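Local coordinates for protein DR2417 (Deinococcus radiodurans, PDB 4XWW) that probably degrades and matures RNA as a metal-dependent 5'-3' exonuclease of the metallo-beta-lactamase superfamily, possibly with endonuclease activity as well, at residues L387-P401 with H412-T426. Residues are numbered along the deposited sequence; the frame is centred on the assembly and turned at random.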
ATOM      1  N   LEU A 387      13.944 -20.886 -11.096  1.00 16.39           N
ATOM      2  CA  LEU A 387      13.137 -20.911 -12.320  1.00 17.03           C
ATOM      3  C   LEU A 387      13.976 -21.381 -13.515  1.00 16.20           C
ATOM      4  O   LEU A 387      13.501 -22.158 -14.353  1.00 18.24           O
ATOM      5  CB  LEU A 387      12.529 -19.517 -12.595  1.00 16.92           C
ATOM      6  CG  LEU A 387      11.616 -18.979 -11.488  1.00 16.15           C
ATOM      7  CD1 LEU A 387      11.121 -17.559 -11.826  1.00 19.35           C
ATOM      8  CD2 LEU A 387      10.458 -19.970 -11.282  1.00 18.72           C
ATOM      9  N   ALA A 388      15.219 -20.902 -13.603  1.00 16.35           N
ATOM     10  CA  ALA A 388      16.128 -21.335 -14.674  1.00 18.82           C
ATOM     11  C   ALA A 388      16.422 -22.837 -14.609  1.00 21.99           C
ATOM     12  O   ALA A 388      16.506 -23.525 -15.635  1.00 21.20           O
ATOM     13  CB  ALA A 388      17.418 -20.553 -14.610  1.00 20.33           C
ATOM     14  N   THR A 389      16.573 -23.351 -13.398  1.00 22.25           N
ATOM     15  CA  THR A 389      16.840 -24.764 -13.217  1.00 19.38           C
ATOM     16  C   THR A 389      15.714 -25.600 -13.838  1.00 21.97           C
ATOM     17  O   THR A 389      15.960 -26.556 -14.584  1.00 21.56           O
ATOM     18  CB  THR A 389      17.001 -25.113 -11.730  1.00 22.97           C
ATOM     19  OG1 THR A 389      18.274 -24.642 -11.275  1.00 25.29           O
ATOM     20  CG2 THR A 389      16.936 -26.632 -11.515  1.00 24.28           C
ATOM     21  N   ILE A 390      14.474 -25.206 -13.572  1.00 18.78           N
ATOM     22  CA  ILE A 390      13.335 -25.912 -14.143  1.00 21.50           C
ATOM     23  C   ILE A 390      13.285 -25.805 -15.671  1.00 20.48           C
ATOM     24  O   ILE A 390      13.074 -26.808 -16.376  1.00 19.87           O
ATOM     25  CB  ILE A 390      12.023 -25.403 -13.552  1.00 22.89           C
ATOM     26  CG1 ILE A 390      12.034 -25.601 -12.023  1.00 20.13           C
ATOM     27  CG2 ILE A 390      10.819 -26.107 -14.254  1.00 21.22           C
ATOM     28  CD1 ILE A 390      12.328 -27.044 -11.595  1.00 27.56           C
ATOM     29  N   LEU A 391      13.475 -24.594 -16.189  1.00 19.31           N
ATOM     30  CA  LEU A 391      13.526 -24.389 -17.637  1.00 20.19           C
ATOM     31  C   LEU A 391      14.653 -25.199 -18.276  1.00 21.36           C
ATOM     32  O   LEU A 391      14.464 -25.767 -19.345  1.00 20.94           O
ATOM     33  CB  LEU A 391      13.680 -22.888 -17.961  1.00 20.89           C
ATOM     34  CG  LEU A 391      12.383 -22.070 -17.869  1.00 20.45           C
ATOM     35  CD1 LEU A 391      12.646 -20.636 -17.465  1.00 22.72           C
ATOM     36  CD2 LEU A 391      11.645 -22.108 -19.207  1.00 24.09           C
ATOM     37  N   ASN A 392      15.808 -25.289 -17.621  1.00 22.68           N
ATOM     38  CA  ASN A 392      16.935 -26.042 -18.181  1.00 20.25           C
ATOM     39  C   ASN A 392      16.724 -27.554 -18.121  1.00 21.44           C
ATOM     40  O   ASN A 392      17.159 -28.283 -19.011  1.00 25.15           O
ATOM     41  CB  ASN A 392      18.247 -25.688 -17.458  1.00 18.73           C
ATOM     42  CG  ASN A 392      18.795 -24.309 -17.841  1.00 26.98           C
ATOM     43  OD1 ASN A 392      18.569 -23.814 -18.948  1.00 28.39           O
ATOM     44  ND2 ASN A 392      19.523 -23.691 -16.918  1.00 27.10           N
ATOM     45  N   LEU A 393      16.070 -28.019 -17.065  1.00 19.47           N
ATOM     46  CA  LEU A 393      15.828 -29.447 -16.889  1.00 19.49           C
ATOM     47  C   LEU A 393      14.726 -29.965 -17.820  1.00 23.45           C
ATOM     48  O   LEU A 393      14.806 -31.085 -18.324  1.00 23.45           O
ATOM     49  CB  LEU A 393      15.459 -29.733 -15.431  1.00 19.79           C
ATOM     50  CG  LEU A 393      16.596 -29.731 -14.415  1.00 17.13           C
ATOM     51  CD1 LEU A 393      16.031 -29.960 -13.027  1.00 22.04           C
ATOM     52  CD2 LEU A 393      17.616 -30.852 -14.755  1.00 27.04           C
ATOM     53  N   THR A 394      13.690 -29.153 -18.027  1.00 22.56           N
ATOM     54  CA  THR A 394      12.539 -29.586 -18.823  1.00 24.19           C
ATOM     55  C   THR A 394      12.716 -29.353 -20.320  1.00 24.31           C
ATOM     56  O   THR A 394      12.108 -30.074 -21.133  1.00 22.67           O
ATOM     57  CB  THR A 394      11.244 -28.911 -18.371  1.00 21.41           C
ATOM     58  OG1 THR A 394      11.435 -27.496 -18.323  1.00 27.91           O
ATOM     59  CG2 THR A 394      10.839 -29.421 -16.998  1.00 22.20           C
ATOM     60  N   ARG A 395      13.532 -28.369 -20.691  1.00 25.65           N
ATOM     61  CA  ARG A 395      13.792 -28.099 -22.112  1.00 29.55           C
ATOM     62  C   ARG A 395      12.504 -28.066 -22.942  1.00 27.00           C
ATOM     63  O   ARG A 395      12.386 -28.786 -23.936  1.00 25.80           O
ATOM     64  CB  ARG A 395      14.746 -29.155 -22.693  1.00 33.69           C
ATOM     65  CG  ARG A 395      16.211 -28.900 -22.376  1.00 50.16           C
ATOM     66  CD  ARG A 395      16.924 -30.168 -21.904  1.00 54.17           C
ATOM     67  NE  ARG A 395      16.805 -31.279 -22.844  1.00 58.92           N
ATOM     68  CZ  ARG A 395      16.873 -32.559 -22.489  1.00 56.84           C
ATOM     69  NH1 ARG A 395      17.048 -32.880 -21.215  1.00 55.62           N
ATOM     70  NH2 ARG A 395      16.761 -33.520 -23.401  1.00 63.68           N
ATOM     71  N   PRO A 396      11.522 -27.249 -22.531  1.00 24.32           N
ATOM     72  CA  PRO A 396      10.189 -27.356 -23.129  1.00 19.85           C
ATOM     73  C   PRO A 396      10.123 -26.744 -24.524  1.00 20.55           C
ATOM     74  O   PRO A 396      10.830 -25.780 -24.832  1.00 21.79           O
ATOM     75  CB  PRO A 396       9.315 -26.564 -22.156  1.00 22.59           C
ATOM     76  CG  PRO A 396      10.225 -25.475 -21.713  1.00 22.49           C
ATOM     77  CD  PRO A 396      11.592 -26.123 -21.578  1.00 22.79           C
ATOM     78  N   LYS A 397       9.261 -27.286 -25.366  1.00 21.68           N
ATOM     79  CA  LYS A 397       9.061 -26.690 -26.675  1.00 23.75           C
ATOM     80  C   LYS A 397       8.299 -25.382 -26.522  1.00 28.32           C
ATOM     81  O   LYS A 397       8.644 -24.384 -27.149  1.00 30.45           O
ATOM     82  CB  LYS A 397       8.319 -27.639 -27.610  1.00 29.92           C
ATOM     83  CG  LYS A 397       8.171 -27.105 -29.037  1.00 30.91           C
ATOM     84  CD  LYS A 397       7.750 -28.232 -30.008  1.00 28.08           C
ATOM     85  CE  LYS A 397       7.767 -27.738 -31.465  1.00 31.21           C
ATOM     86  NZ  LYS A 397       7.207 -28.724 -32.432  1.00 37.00           N
ATOM     87  N   PHE A 398       7.277 -25.381 -25.669  1.00 24.52           N
ATOM     88  CA  PHE A 398       6.436 -24.199 -25.506  1.00 25.72           C
ATOM     89  C   PHE A 398       6.350 -23.807 -24.034  1.00 22.24           C
ATOM     90  O   PHE A 398       6.529 -24.652 -23.161  1.00 21.47           O
ATOM     91  CB  PHE A 398       5.059 -24.473 -26.096  1.00 26.53           C
ATOM     92  CG  PHE A 398       5.095 -24.761 -27.582  1.00 29.09           C
ATOM     93  CD1 PHE A 398       5.664 -23.846 -28.447  1.00 28.71           C
ATOM     94  CD2 PHE A 398       4.567 -25.937 -28.104  1.00 25.70           C
ATOM     95  CE1 PHE A 398       5.703 -24.094 -29.816  1.00 27.94           C
ATOM     96  CE2 PHE A 398       4.606 -26.202 -29.475  1.00 24.70           C
ATOM     97  CZ  PHE A 398       5.176 -25.271 -30.333  1.00 28.47           C
ATOM     98  N   PHE A 399       6.102 -22.533 -23.744  1.00 25.61           N
ATOM     99  CA  PHE A 399       6.195 -22.075 -22.369  1.00 22.03           C
ATOM    100  C   PHE A 399       5.082 -21.077 -22.031  1.00 25.94           C
ATOM    101  O   PHE A 399       4.863 -20.101 -22.762  1.00 21.59           O
ATOM    102  CB  PHE A 399       7.594 -21.480 -22.149  1.00 24.63           C
ATOM    103  CG  PHE A 399       7.834 -20.903 -20.777  1.00 21.75           C
ATOM    104  CD1 PHE A 399       7.361 -21.531 -19.636  1.00 19.42           C
ATOM    105  CD2 PHE A 399       8.582 -19.747 -20.644  1.00 20.12           C
ATOM    106  CE1 PHE A 399       7.610 -20.981 -18.375  1.00 20.88           C
ATOM    107  CE2 PHE A 399       8.842 -19.198 -19.402  1.00 22.00           C
ATOM    108  CZ  PHE A 399       8.350 -19.808 -18.263  1.00 18.64           C
ATOM    109  N   LEU A 400       4.382 -21.349 -20.922  1.00 20.93           N
ATOM    110  CA  LEU A 400       3.352 -20.468 -20.376  1.00 20.19           C
ATOM    111  C   LEU A 400       3.717 -20.021 -18.971  1.00 20.88           C
ATOM    112  O   LEU A 400       3.400 -20.702 -17.998  1.00 22.70           O
ATOM    113  CB  LEU A 400       1.987 -21.162 -20.311  1.00 22.25           C
ATOM    114  CG  LEU A 400       1.074 -21.243 -21.525  1.00 29.82           C
ATOM    115  CD1 LEU A 400      -0.214 -21.962 -21.124  1.00 28.12           C
ATOM    116  CD2 LEU A 400       0.756 -19.850 -22.041  1.00 28.93           C
ATOM    117  N   PRO A 401       4.376 -18.864 -18.852  1.00 18.05           N
ATOM    118  CA  PRO A 401       4.639 -18.345 -17.505  1.00 16.46           C
ATOM    119  C   PRO A 401       3.318 -17.986 -16.825  1.00 18.74           C
ATOM    120  O   PRO A 401       2.451 -17.342 -17.430  1.00 21.22           O
ATOM    121  CB  PRO A 401       5.519 -17.117 -17.764  1.00 22.93           C
ATOM    122  CG  PRO A 401       5.289 -16.780 -19.226  1.00 21.22           C
ATOM    123  CD  PRO A 401       5.054 -18.088 -19.900  1.00 18.16           C
ATOM    124  N   HIS A 412       9.622 -13.631 -16.509  1.00 18.77           N
ATOM    125  CA  HIS A 412       9.890 -15.068 -16.553  1.00 19.37           C
ATOM    126  C   HIS A 412      10.218 -15.470 -18.000  1.00 21.99           C
ATOM    127  O   HIS A 412      11.127 -16.261 -18.261  1.00 19.24           O
ATOM    128  CB  HIS A 412       8.672 -15.836 -16.024  1.00 17.16           C
ATOM    129  CG  HIS A 412       8.965 -17.228 -15.544  1.00 16.28           C
ATOM    130  ND1 HIS A 412       8.015 -17.991 -14.892  1.00 20.80           N
ATOM    131  CD2 HIS A 412      10.072 -18.006 -15.640  1.00 18.39           C
ATOM    132  CE1 HIS A 412       8.528 -19.175 -14.599  1.00 17.99           C
ATOM    133  NE2 HIS A 412       9.771 -19.215 -15.043  1.00 18.48           N
ATOM    134  N   ALA A 413       9.473 -14.893 -18.943  1.00 22.88           N
ATOM    135  CA  ALA A 413       9.693 -15.159 -20.360  1.00 22.50           C
ATOM    136  C   ALA A 413      11.089 -14.691 -20.779  1.00 22.41           C
ATOM    137  O   ALA A 413      11.796 -15.377 -21.512  1.00 22.26           O
ATOM    138  CB  ALA A 413       8.607 -14.472 -21.203  1.00 19.68           C
ATOM    139  N   LYS A 414      11.483 -13.513 -20.307  1.00 22.70           N
ATOM    140  CA  LYS A 414      12.802 -12.966 -20.631  1.00 23.63           C
ATOM    141  C   LYS A 414      13.932 -13.809 -20.052  1.00 18.88           C
ATOM    142  O   LYS A 414      14.953 -14.022 -20.712  1.00 21.09           O
ATOM    143  CB  LYS A 414      12.924 -11.533 -20.110  1.00 22.64           C
ATOM    144  CG  LYS A 414      12.076 -10.519 -20.881  1.00 32.10           C
ATOM    145  CD  LYS A 414      12.328  -9.100 -20.370  1.00 38.31           C
ATOM    146  CE  LYS A 414      11.318  -8.112 -20.938  1.00 35.06           C
ATOM    147  NZ  LYS A 414      11.355  -8.065 -22.423  1.00 43.02           N
ATOM    148  N   LEU A 415      13.737 -14.292 -18.828  1.00 16.36           N
ATOM    149  CA  LEU A 415      14.697 -15.209 -18.212  1.00 18.86           C
ATOM    150  C   LEU A 415      14.908 -16.443 -19.105  1.00 19.82           C
ATOM    151  O   LEU A 415      16.031 -16.891 -19.330  1.00 23.13           O
ATOM    152  CB  LEU A 415      14.215 -15.642 -16.826  1.00 18.07           C
ATOM    153  CG  LEU A 415      15.112 -16.640 -16.096  1.00 21.03           C
ATOM    154  CD1 LEU A 415      16.478 -16.035 -15.808  1.00 27.12           C
ATOM    155  CD2 LEU A 415      14.445 -17.087 -14.792  1.00 18.07           C
ATOM    156  N   ALA A 416      13.815 -16.977 -19.633  1.00 19.34           N
ATOM    157  CA  ALA A 416      13.893 -18.166 -20.466  1.00 23.10           C
ATOM    158  C   ALA A 416      14.755 -17.910 -21.707  1.00 23.15           C
ATOM    159  O   ALA A 416      15.500 -18.779 -22.145  1.00 25.48           O
ATOM    160  CB  ALA A 416      12.489 -18.628 -20.863  1.00 25.59           C
ATOM    161  N   GLN A 417      14.683 -16.695 -22.237  1.00 26.85           N
ATOM    162  CA  GLN A 417      15.425 -16.343 -23.449  1.00 28.44           C
ATOM    163  C   GLN A 417      16.938 -16.291 -23.252  1.00 23.92           C
ATOM    164  O   GLN A 417      17.683 -16.327 -24.233  1.00 22.92           O
ATOM    165  CB  GLN A 417      14.928 -15.000 -23.993  1.00 29.94           C
ATOM    166  CG  GLN A 417      13.562 -15.068 -24.645  1.00 30.42           C
ATOM    167  CD  GLN A 417      13.516 -16.108 -25.741  1.00 40.62           C
ATOM    168  OE1 GLN A 417      14.399 -16.165 -26.596  1.00 50.37           O
ATOM    169  NE2 GLN A 417      12.496 -16.951 -25.714  1.00 42.63           N
ATOM    170  N   THR A 418      17.388 -16.219 -22.001  1.00 29.97           N
ATOM    171  CA  THR A 418      18.820 -16.070 -21.693  1.00 31.31           C
ATOM    172  C   THR A 418      19.514 -17.426 -21.547  1.00 28.62           C
ATOM    173  O   THR A 418      20.744 -17.489 -21.488  1.00 29.22           O
ATOM    174  CB  THR A 418      19.073 -15.253 -20.384  1.00 23.73           C
ATOM    175  OG1 THR A 418      18.674 -16.018 -19.241  1.00 24.93           O
ATOM    176  CG2 THR A 418      18.355 -13.880 -20.395  1.00 28.04           C
ATOM    177  N   LEU A 419      18.721 -18.494 -21.490  1.00 25.55           N
ATOM    178  CA  LEU A 419      19.216 -19.858 -21.227  1.00 27.13           C
ATOM    179  C   LEU A 419      19.701 -20.593 -22.475  1.00 31.95           C
ATOM    180  O   LEU A 419      19.428 -20.162 -23.599  1.00 29.03           O
ATOM    181  CB  LEU A 419      18.118 -20.659 -20.522  1.00 23.17           C
ATOM    182  CG  LEU A 419      17.609 -19.932 -19.271  1.00 24.32           C
ATOM    183  CD1 LEU A 419      16.540 -20.753 -18.549  1.00 26.56           C
ATOM    184  CD2 LEU A 419      18.755 -19.550 -18.314  1.00 25.19           C
ATOM    185  N   PRO A 420      20.439 -21.710 -22.292  1.00 34.15           N
ATOM    186  CA  PRO A 420      21.027 -22.363 -23.473  1.00 35.76           C
ATOM    187  C   PRO A 420      20.011 -22.865 -24.512  1.00 26.54           C
ATOM    188  O   PRO A 420      20.341 -22.875 -25.692  1.00 30.69           O
ATOM    189  CB  PRO A 420      21.805 -23.535 -22.873  1.00 31.23           C
ATOM    190  CG  PRO A 420      22.168 -23.078 -21.500  1.00 32.80           C
ATOM    191  CD  PRO A 420      21.010 -22.229 -21.032  1.00 30.11           C
ATOM    192  N   ARG A 421      18.817 -23.269 -24.091  1.00 30.41           N
ATOM    193  CA  ARG A 421      17.820 -23.794 -25.029  1.00 35.80           C
ATOM    194  C   ARG A 421      16.451 -23.201 -24.765  1.00 31.68           C
ATOM    195  O   ARG A 421      15.581 -23.865 -24.205  1.00 28.31           O
ATOM    196  CB  ARG A 421      17.735 -25.316 -24.949  1.00 33.64           C
ATOM    197  CG  ARG A 421      19.044 -26.019 -25.275  1.00 40.58           C
ATOM    198  CD  ARG A 421      18.785 -27.351 -25.954  1.00 55.52           C
ATOM    199  NE  ARG A 421      19.428 -28.463 -25.263  1.00 61.70           N
ATOM    200  CZ  ARG A 421      18.963 -29.708 -25.278  1.00 69.79           C
ATOM    201  NH1 ARG A 421      17.849 -29.990 -25.940  1.00 66.66           N
ATOM    202  NH2 ARG A 421      19.605 -30.669 -24.626  1.00 71.02           N
ATOM    203  N   PRO A 422      16.253 -21.947 -25.186  1.00 28.46           N
ATOM    204  CA  PRO A 422      14.979 -21.255 -24.968  1.00 27.21           C
ATOM    205  C   PRO A 422      13.841 -22.010 -25.630  1.00 35.43           C
ATOM    206  O   PRO A 422      14.080 -22.737 -26.598  1.00 32.46           O
ATOM    207  CB  PRO A 422      15.191 -19.894 -25.648  1.00 31.81           C
ATOM    208  CG  PRO A 422      16.671 -19.762 -25.795  1.00 34.16           C
ATOM    209  CD  PRO A 422      17.186 -21.141 -25.986  1.00 31.08           C
ATOM    210  N   PRO A 423      12.618 -21.851 -25.115  1.00 29.38           N
ATOM    211  CA  PRO A 423      11.467 -22.483 -25.766  1.00 29.41           C
ATOM    212  C   PRO A 423      11.296 -21.963 -27.176  1.00 28.72           C
ATOM    213  O   PRO A 423      11.677 -20.824 -27.453  1.00 30.57           O
ATOM    214  CB  PRO A 423      10.277 -22.058 -24.900  1.00 31.83           C
ATOM    215  CG  PRO A 423      10.869 -21.570 -23.622  1.00 27.90           C
ATOM    216  CD  PRO A 423      12.224 -21.033 -23.960  1.00 22.63           C
ATOM    217  N   LYS A 424      10.738 -22.789 -28.051  1.00 26.44           N
ATOM    218  CA  LYS A 424      10.430 -22.355 -29.405  1.00 27.38           C
ATOM    219  C   LYS A 424       9.550 -21.112 -29.395  1.00 31.75           C
ATOM    220  O   LYS A 424       9.788 -20.161 -30.151  1.00 33.06           O
ATOM    221  CB  LYS A 424       9.738 -23.469 -30.173  1.00 33.31           C
ATOM    222  CG  LYS A 424       9.321 -23.035 -31.566  1.00 39.57           C
ATOM    223  CD  LYS A 424       9.067 -24.216 -32.459  1.00 40.36           C
ATOM    224  CE  LYS A 424       8.815 -23.739 -33.883  1.00 40.30           C
ATOM    225  NZ  LYS A 424       8.469 -24.846 -34.805  1.00 39.65           N
ATOM    226  N   ARG A 425       8.531 -21.121 -28.538  1.00 26.69           N
ATOM    227  CA  ARG A 425       7.664 -19.961 -28.385  1.00 26.47           C
ATOM    228  C   ARG A 425       7.141 -19.858 -26.954  1.00 27.56           C
ATOM    229  O   ARG A 425       6.854 -20.867 -26.302  1.00 27.18           O
ATOM    230  CB  ARG A 425       6.487 -20.010 -29.375  1.00 28.81           C
ATOM    231  CG  ARG A 425       5.654 -18.722 -29.378  1.00 33.38           C
ATOM    232  CD  ARG A 425       4.817 -18.544 -30.647  1.00 44.11           C
ATOM    233  NE  ARG A 425       4.210 -19.792 -31.093  1.00 57.30           N
ATOM    234  CZ  ARG A 425       4.600 -20.471 -32.169  1.00 56.77           C
ATOM    235  NH1 ARG A 425       5.595 -20.015 -32.920  1.00 62.41           N
ATOM    236  NH2 ARG A 425       3.993 -21.603 -32.499  1.00 59.30           N
ATOM    237  N   THR A 426       7.041 -18.630 -26.475  1.00 25.03           N
ATOM    238  CA  THR A 426       6.506 -18.371 -25.144  1.00 23.15           C
ATOM    239  C   THR A 426       5.319 -17.436 -25.293  1.00 27.45           C
ATOM    240  O   THR A 426       5.405 -16.439 -26.016  1.00 33.30           O
ATOM    241  CB  THR A 426       7.556 -17.743 -24.220  1.00 27.81           C
ATOM    242  OG1 THR A 426       8.685 -18.619 -24.107  1.00 23.79           O
ATOM    243  CG2 THR A 426       6.971 -17.485 -22.833  1.00 22.90           C
TER
HETATM  244  O   HOH W   1      10.501 -21.941 -14.704  1.00 18.61           O
HETATM  245  O   HOH W   2      14.978 -24.188 -21.444  1.00 37.30           O
HETATM  246  O   HOH W   3      17.848 -24.335 -21.565  1.00 33.47           O
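F399 drives the edge of its ring, CZ foremost, onto one face of the H412 imidazole: the planes stand 82° apart with centroids 4.9 Å from each other, a T-shaped stack. L387 covers the opposite imidazole face, its CD1 lying 4.0 Å from the H412 ring centroid in a CH-pi contact. With CG anti to the backbone N (chi1 178°), F399 lies between L391 CD2 over one ring face and P401 CD over the other. In the plane of the H412 ring, a water bonds to NE2 and donates to L387 O, while ND1 is held by S210; both ring nitrogens are thus engaged and the ring's rotation is fixed.

Helices 387-394 and 412-417 cross at -55°, their axes 10.1 Å apart, with L391 CD2 3.9 Å from A416 CB; in the loop that follows, L419 CD1 packs 3.6 Å from L391 CB. Parallel pairing of 398-399 with 425-426 rests on the hydrogen bond from F399 N to R425 O, 3.1 Å, completing a beta-alpha-beta unit whose strand 425-426 is outermost within this chain. Just before the paired strands, extended K397 and K424 run side by side; both ammonium groups form salt bridges to D440, which would offset their repulsion, and K397 NZ also hydrogen-bonds P439 O. After helix 387-394, R395 NE lies over the R421 guanidinium, 3.4 Å from R421 NH2: two donors of like charge, so no hydrogen bond forms. Nearby, one water receives R421 N and donates to N392 OD1; another donates to L391 O and R421 O.

The side chain of L387 lies about 5 Å from that of D209, the predicted proton donor, so the contact borders the probable active site with a histidine whose faces meet carbon while both its nitrogens are hydrogen-bonded.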